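Local structure of nuclear inclusion protein A (Tobacco vein mottling virus, 3MMG) at residues I105-C110 against S157-N162; E127-V132 against H142-K147; K99-T104 against N162-H167. The protein acts as a 3C-type viral protease with a chymotrypsin-like fold, probably a cysteine peptidase that processes the potyviral polyprotein. The protein carries 3 engineered substitutions. All blocks are in the same frame, centred on the assembly; numbering follows the deposited sequence. Where two conformers were deposited one is given.

Contact 1 of 3, residues I105-C110 against S157-N162; sequences IKDRVC and SIIDGN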
loop_
_atom_site.group_PDB
_atom_site.type_symbol
_atom_site.label_atom_id
_atom_site.label_comp_id
_atom_site.label_asym_id
_atom_site.label_seq_id
_atom_site.Cartn_x
_atom_site.Cartn_y
_atom_site.Cartn_z
ATOM N N ILE A 105 -17.107 6.639 -7.512
ATOM C CA ILE A 105 -18.030 5.566 -7.898
ATOM C C ILE A 105 -18.028 5.272 -9.401
ATOM O O ILE A 105 -18.738 4.370 -9.850
ATOM C CB ILE A 105 -19.479 5.823 -7.406
ATOM C CG1 ILE A 105 -20.036 7.137 -7.960
ATOM C CG2 ILE A 105 -19.534 5.769 -5.886
ATOM C CD1 ILE A 105 -21.578 7.266 -7.708
ATOM N N LYS A 106 -17.252 6.031 -10.180
ATOM C CA LYS A 106 -17.043 5.677 -11.584
ATOM C C LYS A 106 -15.973 4.583 -11.735
ATOM O O LYS A 106 -15.980 3.812 -12.695
ATOM C CB LYS A 106 -16.632 6.917 -12.387
ATOM C CG LYS A 106 -16.433 6.676 -13.903
ATOM C CD LYS A 106 -16.124 7.986 -14.668
ATOM C CE LYS A 106 -15.519 7.655 -16.030
ATOM N NZ LYS A 106 -15.571 8.851 -16.929
ATOM N N ASP A 107 -15.050 4.530 -10.785
ATOM C CA ASP A 107 -13.878 3.676 -10.943
ATOM C C ASP A 107 -14.139 2.190 -10.832
ATOM O O ASP A 107 -14.972 1.741 -10.037
ATOM C CB ASP A 107 -12.869 4.022 -9.860
ATOM C CG ASP A 107 -12.104 5.287 -10.177
ATOM O OD1 ASP A 107 -11.587 5.409 -11.315
ATOM O OD2 ASP A 107 -12.056 6.156 -9.290
ATOM N N ARG A 108 -13.362 1.432 -11.587
ATOM C CA ARG A 108 -13.164 0.026 -11.286
ATOM C C ARG A 108 -11.650 -0.130 -11.157
ATOM O O ARG A 108 -10.883 0.660 -11.733
ATOM C CB ARG A 108 -13.700 -0.845 -12.425
ATOM C CG ARG A 108 -15.202 -0.584 -12.672
ATOM C CD ARG A 108 -15.801 -1.587 -13.628
ATOM N NE ARG A 108 -15.309 -1.453 -15.004
ATOM C CZ ARG A 108 -15.847 -0.636 -15.913
ATOM N NH1 ARG A 108 -16.867 0.154 -15.579
ATOM N NH2 ARG A 108 -15.372 -0.597 -17.158
ATOM N N VAL A 109 -11.230 -1.132 -10.390
ATOM C CA VAL A 109 -9.797 -1.251 -10.058
ATOM C C VAL A 109 -9.208 -2.619 -10.383
ATOM O O VAL A 109 -9.906 -3.642 -10.318
ATOM C CB VAL A 109 -9.493 -0.928 -8.555
ATOM C CG1 VAL A 109 -9.818 0.536 -8.221
ATOM C CG2 VAL A 109 -10.236 -1.898 -7.623
ATOM N N CYS A 110 -7.924 -2.619 -10.773
ATOM C CA CYS A 110 -7.089 -3.848 -10.839
ATOM C C CYS A 110 -5.978 -3.797 -9.809
ATOM O O CYS A 110 -5.368 -2.738 -9.611
ATOM C CB CYS A 110 -6.406 -3.999 -12.200
ATOM S SG CYS A 110 -7.478 -4.298 -13.579
ATOM N N SER A 157 -6.870 2.406 -10.963
ATOM C CA SER A 157 -8.077 2.646 -11.766
ATOM C C SER A 157 -7.885 2.221 -13.233
ATOM O O SER A 157 -6.869 2.533 -13.852
ATOM C CB SER A 157 -8.394 4.147 -11.771
ATOM O OG SER A 157 -9.446 4.402 -12.702
ATOM N N ILE A 158 -8.864 1.517 -13.786
ATOM C CA ILE A 158 -8.824 1.221 -15.219
ATOM C C ILE A 158 -9.386 2.373 -16.063
ATOM O O ILE A 158 -9.395 2.303 -17.312
ATOM C CB ILE A 158 -9.513 -0.132 -15.552
ATOM C CG1 ILE A 158 -10.905 -0.244 -14.902
ATOM C CG2 ILE A 158 -8.660 -1.265 -15.079
ATOM C CD1 ILE A 158 -12.030 0.557 -15.550
ATOM N N ILE A 159 -9.839 3.444 -15.407
ATOM C CA ILE A 159 -10.244 4.663 -16.133
ATOM C C ILE A 159 -9.013 5.446 -16.613
ATOM O O ILE A 159 -8.888 5.775 -17.795
ATOM C CB ILE A 159 -11.144 5.590 -15.263
ATOM C CG1 ILE A 159 -12.358 4.836 -14.671
ATOM C CG2 ILE A 159 -11.588 6.812 -16.073
ATOM C CD1 ILE A 159 -13.286 4.192 -15.702
ATOM N N ASP A 160 -8.092 5.729 -15.694
ATOM C CA ASP A 160 -6.950 6.600 -15.998
ATOM C C ASP A 160 -5.597 6.095 -15.477
ATOM O O ASP A 160 -4.583 6.820 -15.558
ATOM C CB ASP A 160 -7.238 8.009 -15.459
ATOM C CG ASP A 160 -7.367 8.050 -13.934
ATOM O OD1 ASP A 160 -7.198 6.993 -13.259
ATOM O OD2 ASP A 160 -7.691 9.141 -13.416
ATOM N N GLY A 161 -5.560 4.857 -14.966
ATOM C CA GLY A 161 -4.307 4.286 -14.441
ATOM C C GLY A 161 -3.733 4.920 -13.175
ATOM O O GLY A 161 -2.617 4.609 -12.785
ATOM N N ASN A 162 -4.494 5.789 -12.517
ATOM C CA ASN A 162 -4.058 6.351 -11.239
ATOM C C ASN A 162 -4.119 5.295 -10.132
ATOM O O ASN A 162 -4.968 4.400 -10.160
ATOM C CB ASN A 162 -4.936 7.523 -10.821
ATOM C CG ASN A 162 -4.655 8.817 -11.611
ATOM O OD1 ASN A 162 -4.123 8.829 -12.753
ATOM N ND2 ASN A 162 -5.034 9.925 -10.993
#
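Ile158 buries more surface here than any other residue. Its CB lies beside the Arg108 carbonyl. CG1 occupies the crowded position between the backbone N and the carbonyl carbon (chi1 49°). Ile158 CG1 lies 3.3 Å from Arg108 O and also meets Arg108 CB. Ile158 CD1 sits over one face of the Arg108 guanidinium, 4.0 Å from Arg108 CZ; the two side chains cross obliquely. The Arg108 chain bends at chi3, which folds the flat group over this methyl. The other branch, Ile158 CG2, reaches Cys110 SG at 3.6 Å. The backbone is tied at the same place: Ile158 N donates to Arg108 O at 3.0 Å, nearly straight (166°) and in the carbonyl plane.

Ser157 supplies the second polar link. Ser157 OG, anti to the backbone N, donates to Asp107 OD1 at 2.7 Å and meets it from above the carboxylate plane. Ser157 OG also accepts from Ile159 N at 2.9 Å, which makes an ST turn. One hydroxyl therefore gives one bond and takes another. Asp107 OD1 also forms a salt bridge with Arg101, so this buried carboxylate is probably kept charged. Ile159 packs CG1 against Asp107 OD1 and touches Lys106 CE with CG2. Farther along, Asp160 OD1 takes Asn162 N in an Asx turn.

Val109 and Ser157 form an antiparallel non-hydrogen-bonded pair. This pair lies where strand 109-116 meets strand 154-157 and closes the six-stranded barrel. Strand 121-133 flanks 109-116 on its other side, with His130 against Arg108. Leu164 of strand 163-171 packs on Val109 and Ser157.

Contact 2 of 3, residues E127-V132 against H142-K147; sequences ESSHIV and HWITTK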
loop_
_atom_site.group_PDB
_atom_site.type_symbol
_atom_site.label_atom_id
_atom_site.label_comp_id
_atom_site.label_asym_id
_atom_site.label_seq_id
_atom_site.Cartn_x
_atom_site.Cartn_y
_atom_site.Cartn_z
ATOM N N GLU A 127 -7.761 -9.430 -12.214
ATOM C CA GLU A 127 -9.024 -9.002 -12.843
ATOM C C GLU A 127 -9.459 -7.678 -12.238
ATOM O O GLU A 127 -9.078 -7.332 -11.106
ATOM C CB GLU A 127 -10.126 -10.045 -12.584
ATOM C CG GLU A 127 -10.059 -11.274 -13.478
ATOM C CD GLU A 127 -11.354 -12.049 -13.409
ATOM O OE1 GLU A 127 -11.596 -12.725 -12.382
ATOM O OE2 GLU A 127 -12.131 -11.976 -14.380
ATOM N N SER A 128 -10.294 -6.949 -12.974
ATOM C CA SER A 128 -10.786 -5.662 -12.456
ATOM C C SER A 128 -11.980 -5.904 -11.544
ATOM O O SER A 128 -12.729 -6.871 -11.725
ATOM C CB SER A 128 -11.189 -4.685 -13.573
ATOM O OG SER A 128 -12.349 -5.122 -14.258
ATOM N N SER A 129 -12.181 -4.991 -10.602
ATOM C CA SER A 129 -13.272 -5.117 -9.645
ATOM C C SER A 129 -14.059 -3.831 -9.489
ATOM O O SER A 129 -13.514 -2.735 -9.545
ATOM C CB SER A 129 -12.711 -5.491 -8.271
ATOM O OG SER A 129 -13.744 -5.621 -7.291
ATOM N N HIS A 130 -15.355 -3.994 -9.256
ATOM C CA HIS A 130 -16.178 -2.895 -8.800
ATOM C C HIS A 130 -15.757 -2.579 -7.380
ATOM O O HIS A 130 -15.137 -3.427 -6.709
ATOM C CB HIS A 130 -17.663 -3.291 -8.856
ATOM C CG HIS A 130 -18.039 -3.890 -10.168
ATOM N ND1 HIS A 130 -18.011 -3.169 -11.346
ATOM C CD2 HIS A 130 -18.402 -5.149 -10.507
ATOM C CE1 HIS A 130 -18.361 -3.952 -12.350
ATOM N NE2 HIS A 130 -18.576 -5.167 -11.872
ATOM N N ILE A 131 -16.073 -1.361 -6.937
ATOM C CA ILE A 131 -15.707 -0.932 -5.566
ATOM C C ILE A 131 -16.880 -0.289 -4.862
ATOM O O ILE A 131 -17.797 0.228 -5.524
ATOM C CB ILE A 131 -14.491 -0.003 -5.565
ATOM C CG1 ILE A 131 -14.752 1.271 -6.390
ATOM C CG2 ILE A 131 -13.286 -0.749 -6.215
ATOM C CD1 ILE A 131 -13.646 2.353 -6.282
ATOM N N VAL A 132 -16.866 -0.362 -3.528
ATOM C CA VAL A 132 -17.949 0.231 -2.728
ATOM C C VAL A 132 -17.342 0.822 -1.464
ATOM O O VAL A 132 -16.682 0.102 -0.712
ATOM C CB VAL A 132 -19.025 -0.822 -2.331
ATOM C CG1 VAL A 132 -20.129 -0.162 -1.449
ATOM C CG2 VAL A 132 -19.636 -1.508 -3.542
ATOM N N HIS A 142 -13.476 -4.355 -2.267
ATOM C CA HIS A 142 -13.202 -4.886 -3.596
ATOM C C HIS A 142 -13.349 -6.406 -3.548
ATOM O O HIS A 142 -13.417 -7.002 -2.456
ATOM C CB HIS A 142 -11.798 -4.439 -4.111
ATOM C CG HIS A 142 -10.641 -5.094 -3.411
ATOM N ND1 HIS A 142 -10.184 -6.348 -3.753
ATOM C CD2 HIS A 142 -9.820 -4.652 -2.424
ATOM C CE1 HIS A 142 -9.153 -6.665 -2.988
ATOM N NE2 HIS A 142 -8.915 -5.658 -2.167
ATOM N N TRP A 143 -13.432 -7.014 -4.733
ATOM C CA TRP A 143 -13.665 -8.457 -4.862
ATOM C C TRP A 143 -12.524 -9.262 -5.516
ATOM O O TRP A 143 -12.770 -10.353 -6.039
ATOM C CB TRP A 143 -15.003 -8.710 -5.567
ATOM C CG TRP A 143 -16.179 -8.399 -4.657
ATOM C CD1 TRP A 143 -16.870 -9.292 -3.878
ATOM C CD2 TRP A 143 -16.766 -7.111 -4.409
ATOM N NE1 TRP A 143 -17.855 -8.636 -3.170
ATOM C CE2 TRP A 143 -17.809 -7.299 -3.473
ATOM C CE3 TRP A 143 -16.513 -5.820 -4.885
ATOM C CZ2 TRP A 143 -18.605 -6.238 -3.019
ATOM C CZ3 TRP A 143 -17.313 -4.754 -4.433
ATOM C CH2 TRP A 143 -18.341 -4.980 -3.500
ATOM N N ILE A 144 -11.296 -8.742 -5.456
ATOM C CA ILE A 144 -10.128 -9.411 -6.046
ATOM C C ILE A 144 -9.553 -10.377 -5.011
ATOM O O ILE A 144 -9.294 -9.990 -3.874
ATOM C CB ILE A 144 -9.040 -8.387 -6.475
ATOM C CG1 ILE A 144 -9.623 -7.373 -7.480
ATOM C CG2 ILE A 144 -7.775 -9.115 -7.050
ATOM C CD1 ILE A 144 -8.832 -6.064 -7.628
ATOM N N THR A 145 -9.380 -11.626 -5.424
ATOM C CA THR A 145 -8.743 -12.656 -4.592
ATOM C C THR A 145 -7.383 -12.189 -4.057
ATOM O O THR A 145 -6.527 -11.743 -4.824
ATOM C CB THR A 145 -8.599 -13.987 -5.387
ATOM O OG1 THR A 145 -9.901 -14.511 -5.661
ATOM C CG2 THR A 145 -7.769 -15.031 -4.607
ATOM N N THR A 146 -7.204 -12.314 -2.736
ATOM C CA THR A 146 -5.941 -11.993 -2.095
ATOM C C THR A 146 -5.539 -13.066 -1.082
ATOM O O THR A 146 -6.389 -13.765 -0.514
ATOM C CB THR A 146 -6.022 -10.656 -1.336
ATOM O OG1 THR A 146 -7.123 -10.718 -0.427
ATOM C CG2 THR A 146 -6.276 -9.524 -2.269
ATOM N N LYS A 147 -4.241 -13.170 -0.864
ATOM C CA LYS A 147 -3.670 -14.053 0.144
ATOM C C LYS A 147 -3.039 -13.152 1.195
ATOM O O LYS A 147 -2.706 -12.001 0.887
ATOM C CB LYS A 147 -2.558 -14.868 -0.503
ATOM C CG LYS A 147 -2.974 -15.949 -1.464
ATOM C CD LYS A 147 -1.717 -16.744 -1.761
ATOM C CE LYS A 147 -1.999 -18.147 -2.293
ATOM N NZ LYS A 147 -0.801 -19.015 -2.034
#
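Ser129 OG is the centre of the contact. It lies anti to its own backbone N (chi1 180°). Trp143 N donates to Ser129 OG at 2.9 Å, close to straight (161°). Ser129 OG in turn donates to His130 O at 2.7 Å, in the carbonyl plane and on a lone pair. Ser129 OG thus links Trp143 N of 142-147 to the carbonyl of His130, the next residue in its own segment. CB of Ser129 rests on Ile144 CG1 at 3.7 Å.

The Trp143 indole meets 127-132 with its six-membered ring, edge on. Trp143 CE3 approaches His130 O at 3.3 Å. At the far corner Trp143 CH2 touches Val132 CG2 at 3.7 Å. The ring edge meets Ser129 OG, His130 O, Ile131 CA and Val132 CG2, all near its plane. Ile144 uses its CG1 branch, anti to the carbonyl carbon, to reach both Ser129 and Glu127 O.

A second shell holds the backbone after Trp143. Ile144 N donates to His142 ND1 at 3.1 Å, and the donor lies in the imidazole plane. The crowded chi1 of His142 (71°) goes with this ring position, in which ND1 accepts from Ile144 N. Its NE2 is hydrogen-bonded to ND1 of His167, whose ring it meets steeply. Val132 pairs with Gln141 and Ser129 with Val109, which places the segments in the barrel. Thr146, on the same loop, hydrogen-bonds a polar side chain of the bound peptide, as expected for the S1 pocket of 3C-like proteases.

Because ND1 of His142 accepts a backbone N-H, a neutral His142 would carry its proton on NE2. It could then donate to His167, which would leave the NE2 of His167 able to donate to the peptide.

Contact 3 of 3, residues K99-T104 against N162-H167; sequences KFRQPT and NILGIH. With FMT (formic acid), chain E.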
loop_
_atom_site.group_PDB
_atom_site.type_symbol
_atom_site.label_atom_id
_atom_site.label_comp_id
_atom_site.label_asym_id
_atom_site.label_seq_id
_atom_site.Cartn_x
_atom_site.Cartn_y
_atom_site.Cartn_z
ATOM N N LYS A 99 0.884 8.726 -10.426
ATOM C CA LYS A 99 -0.225 9.573 -9.967
ATOM C C LYS A 99 -1.116 8.827 -8.973
ATOM O O LYS A 99 -1.431 7.642 -9.188
ATOM C CB LYS A 99 -1.086 10.051 -11.142
ATOM C CG LYS A 99 -0.304 10.830 -12.214
ATOM C CD LYS A 99 0.228 12.137 -11.714
ATOM C CE LYS A 99 0.961 12.864 -12.836
ATOM N NZ LYS A 99 2.388 13.148 -12.453
ATOM N N PHE A 100 -1.529 9.542 -7.928
ATOM C CA PHE A 100 -2.407 9.044 -6.859
ATOM C C PHE A 100 -3.647 9.922 -6.794
ATOM O O PHE A 100 -3.545 11.143 -6.851
ATOM C CB PHE A 100 -1.735 9.087 -5.465
ATOM C CG PHE A 100 -0.433 8.309 -5.372
ATOM C CD1 PHE A 100 0.765 8.860 -5.852
ATOM C CD2 PHE A 100 -0.403 7.037 -4.804
ATOM C CE1 PHE A 100 1.976 8.146 -5.783
ATOM C CE2 PHE A 100 0.814 6.314 -4.712
ATOM C CZ PHE A 100 1.999 6.873 -5.194
ATOM N N ARG A 101 -4.811 9.313 -6.608
ATOM C CA ARG A 101 -6.008 10.123 -6.323
ATOM C C ARG A 101 -7.019 9.315 -5.544
ATOM O O ARG A 101 -6.888 8.128 -5.398
ATOM C CB ARG A 101 -6.626 10.659 -7.601
ATOM C CG ARG A 101 -7.216 9.628 -8.505
ATOM C CD ARG A 101 -8.044 10.225 -9.647
ATOM N NE ARG A 101 -8.368 9.163 -10.605
ATOM C CZ ARG A 101 -9.391 8.301 -10.492
ATOM N NH1 ARG A 101 -10.245 8.353 -9.461
ATOM N NH2 ARG A 101 -9.556 7.370 -11.419
ATOM N N GLN A 102 -8.052 9.980 -5.057
ATOM C CA GLN A 102 -9.112 9.264 -4.367
ATOM C C GLN A 102 -9.988 8.528 -5.405
ATOM O O GLN A 102 -10.240 9.052 -6.502
ATOM C CB GLN A 102 -10.013 10.256 -3.650
ATOM C CG GLN A 102 -9.418 10.959 -2.454
ATOM C CD GLN A 102 -10.500 11.771 -1.758
ATOM O OE1 GLN A 102 -10.964 12.777 -2.297
ATOM N NE2 GLN A 102 -10.934 11.314 -0.596
ATOM N N PRO A 103 -10.539 7.373 -5.034
ATOM C CA PRO A 103 -11.479 6.686 -5.922
ATOM C C PRO A 103 -12.803 7.424 -5.995
ATOM O O PRO A 103 -13.137 8.206 -5.093
ATOM C CB PRO A 103 -11.738 5.332 -5.242
ATOM C CG PRO A 103 -10.896 5.294 -3.991
ATOM C CD PRO A 103 -10.365 6.682 -3.741
ATOM N N THR A 104 -13.553 7.128 -7.040
ATOM C CA THR A 104 -14.926 7.608 -7.156
ATOM C C THR A 104 -15.793 6.438 -7.560
ATOM O O THR A 104 -15.281 5.375 -7.933
ATOM C CB THR A 104 -15.105 8.724 -8.216
ATOM O OG1 THR A 104 -15.186 8.139 -9.522
ATOM C CG2 THR A 104 -13.962 9.741 -8.170
ATOM N N ASN A 162 -4.494 5.789 -12.517
ATOM C CA ASN A 162 -4.058 6.351 -11.239
ATOM C C ASN A 162 -4.119 5.295 -10.132
ATOM O O ASN A 162 -4.968 4.400 -10.160
ATOM C CB ASN A 162 -4.936 7.523 -10.821
ATOM C CG ASN A 162 -4.655 8.817 -11.611
ATOM O OD1 ASN A 162 -4.123 8.829 -12.753
ATOM N ND2 ASN A 162 -5.034 9.925 -10.993
ATOM N N ILE A 163 -3.217 5.416 -9.162
ATOM C CA ILE A 163 -3.267 4.536 -7.990
ATOM C C ILE A 163 -4.300 5.111 -7.028
ATOM O O ILE A 163 -4.199 6.289 -6.656
ATOM C CB ILE A 163 -1.895 4.448 -7.318
ATOM C CG1 ILE A 163 -0.842 3.921 -8.335
ATOM C CG2 ILE A 163 -1.963 3.592 -6.037
ATOM C CD1 ILE A 163 0.568 3.947 -7.795
ATOM N N LEU A 164 -5.274 4.284 -6.619
ATOM C CA LEU A 164 -6.404 4.779 -5.802
ATOM C C LEU A 164 -6.274 4.373 -4.340
ATOM O O LEU A 164 -6.922 4.953 -3.472
ATOM C CB LEU A 164 -7.732 4.261 -6.327
ATOM C CG LEU A 164 -8.063 4.549 -7.790
ATOM C CD1 LEU A 164 -9.508 4.123 -8.065
ATOM C CD2 LEU A 164 -7.801 5.995 -8.196
ATOM N N GLY A 165 -5.439 3.368 -4.076
ATOM C CA GLY A 165 -5.390 2.841 -2.710
ATOM C C GLY A 165 -4.406 1.699 -2.664
ATOM O O GLY A 165 -3.810 1.335 -3.682
ATOM N N ILE A 166 -4.255 1.124 -1.481
ATOM C CA ILE A 166 -3.459 -0.093 -1.314
ATOM C C ILE A 166 -4.237 -1.126 -0.512
ATOM O O ILE A 166 -5.062 -0.768 0.346
ATOM C CB ILE A 166 -2.090 0.182 -0.641
ATOM C CG1 ILE A 166 -2.247 0.962 0.669
ATOM C CG2 ILE A 166 -1.175 0.906 -1.642
ATOM C CD1 ILE A 166 -0.962 1.016 1.531
ATOM N N HIS A 167 -4.009 -2.401 -0.818
ATOM C CA HIS A 167 -4.809 -3.438 -0.156
ATOM C C HIS A 167 -4.576 -3.436 1.369
ATOM O O HIS A 167 -3.470 -3.167 1.799
ATOM C CB HIS A 167 -4.543 -4.817 -0.756
ATOM C CG HIS A 167 -5.331 -5.892 -0.072
ATOM N ND1 HIS A 167 -6.713 -5.906 -0.081
ATOM C CD2 HIS A 167 -4.941 -6.982 0.629
ATOM C CE1 HIS A 167 -7.140 -6.961 0.596
ATOM N NE2 HIS A 167 -6.082 -7.620 1.055
HETATM C C FMT E . 2.473 12.774 -8.682
HETATM O O1 FMT E . 3.451 12.569 -9.416
HETATM O O2 FMT E . 1.727 13.764 -8.739
#
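Arg101 takes the crowded chi1 position (67°), with CG between the backbone N and the carbonyl carbon, and its chain then runs extended to NE. This lays it alongside Leu164, which points the same way. Leu164 CD2 sits over the centre of the guanidinium face, 3.6 Å from Arg101 CZ. Asn162 has CG anti to the carbonyl carbon (chi1 -75°), and its amide crosses the arginine chain, with Asn162 ND2 3.3 Å from Arg101 CD. Asn162 ND2 and Arg101 NE are also close, but both are donors, so no hydrogen bond forms.

The backbones are joined by a single bridge at Phe100 and Ile163. Ile163 N donates to Lys99 O at 2.9 Å (168°), and Arg101 N to Ile163 O at 3.1 Å. Phe100 CE2 lies 3.9 Å from Ile163 CD1. Pro103 CB meets Leu164 CD1 at 3.8 Å. A classic beta bulge sets Leu164 and Gly165 together opposite Leu155. Lys99 NZ reaches a formic acid molecule, probably a component of the crystallisation solution.

Besides its bridge to Asp107, the guanidinium forms a salt bridge from NE to Asp160 OD2. Two carboxylates thus hold its plane against the leucine, and its charge probably steadies theirs.

How the contacts relate
From the N terminus, the chain leaves the first barrel and runs through 99-104, then directly into 105-110. Strand 109-116 leads to 127-132 and on to 142-147, where contact 2 closes the shortest loop. The chain returns at 157-162 to close contact 1, then continues through the shared Asn162 into 162-167, which closes contact 3. The three loops are nested and none cross: contact 2 lies inside contact 1, and contact 1 inside contact 3. Together they tie the connection entering the second barrel to strand 163-171, join that barrel's first strand to the end of 154-157, and fasten the loop after 139-142 to strand 121-133.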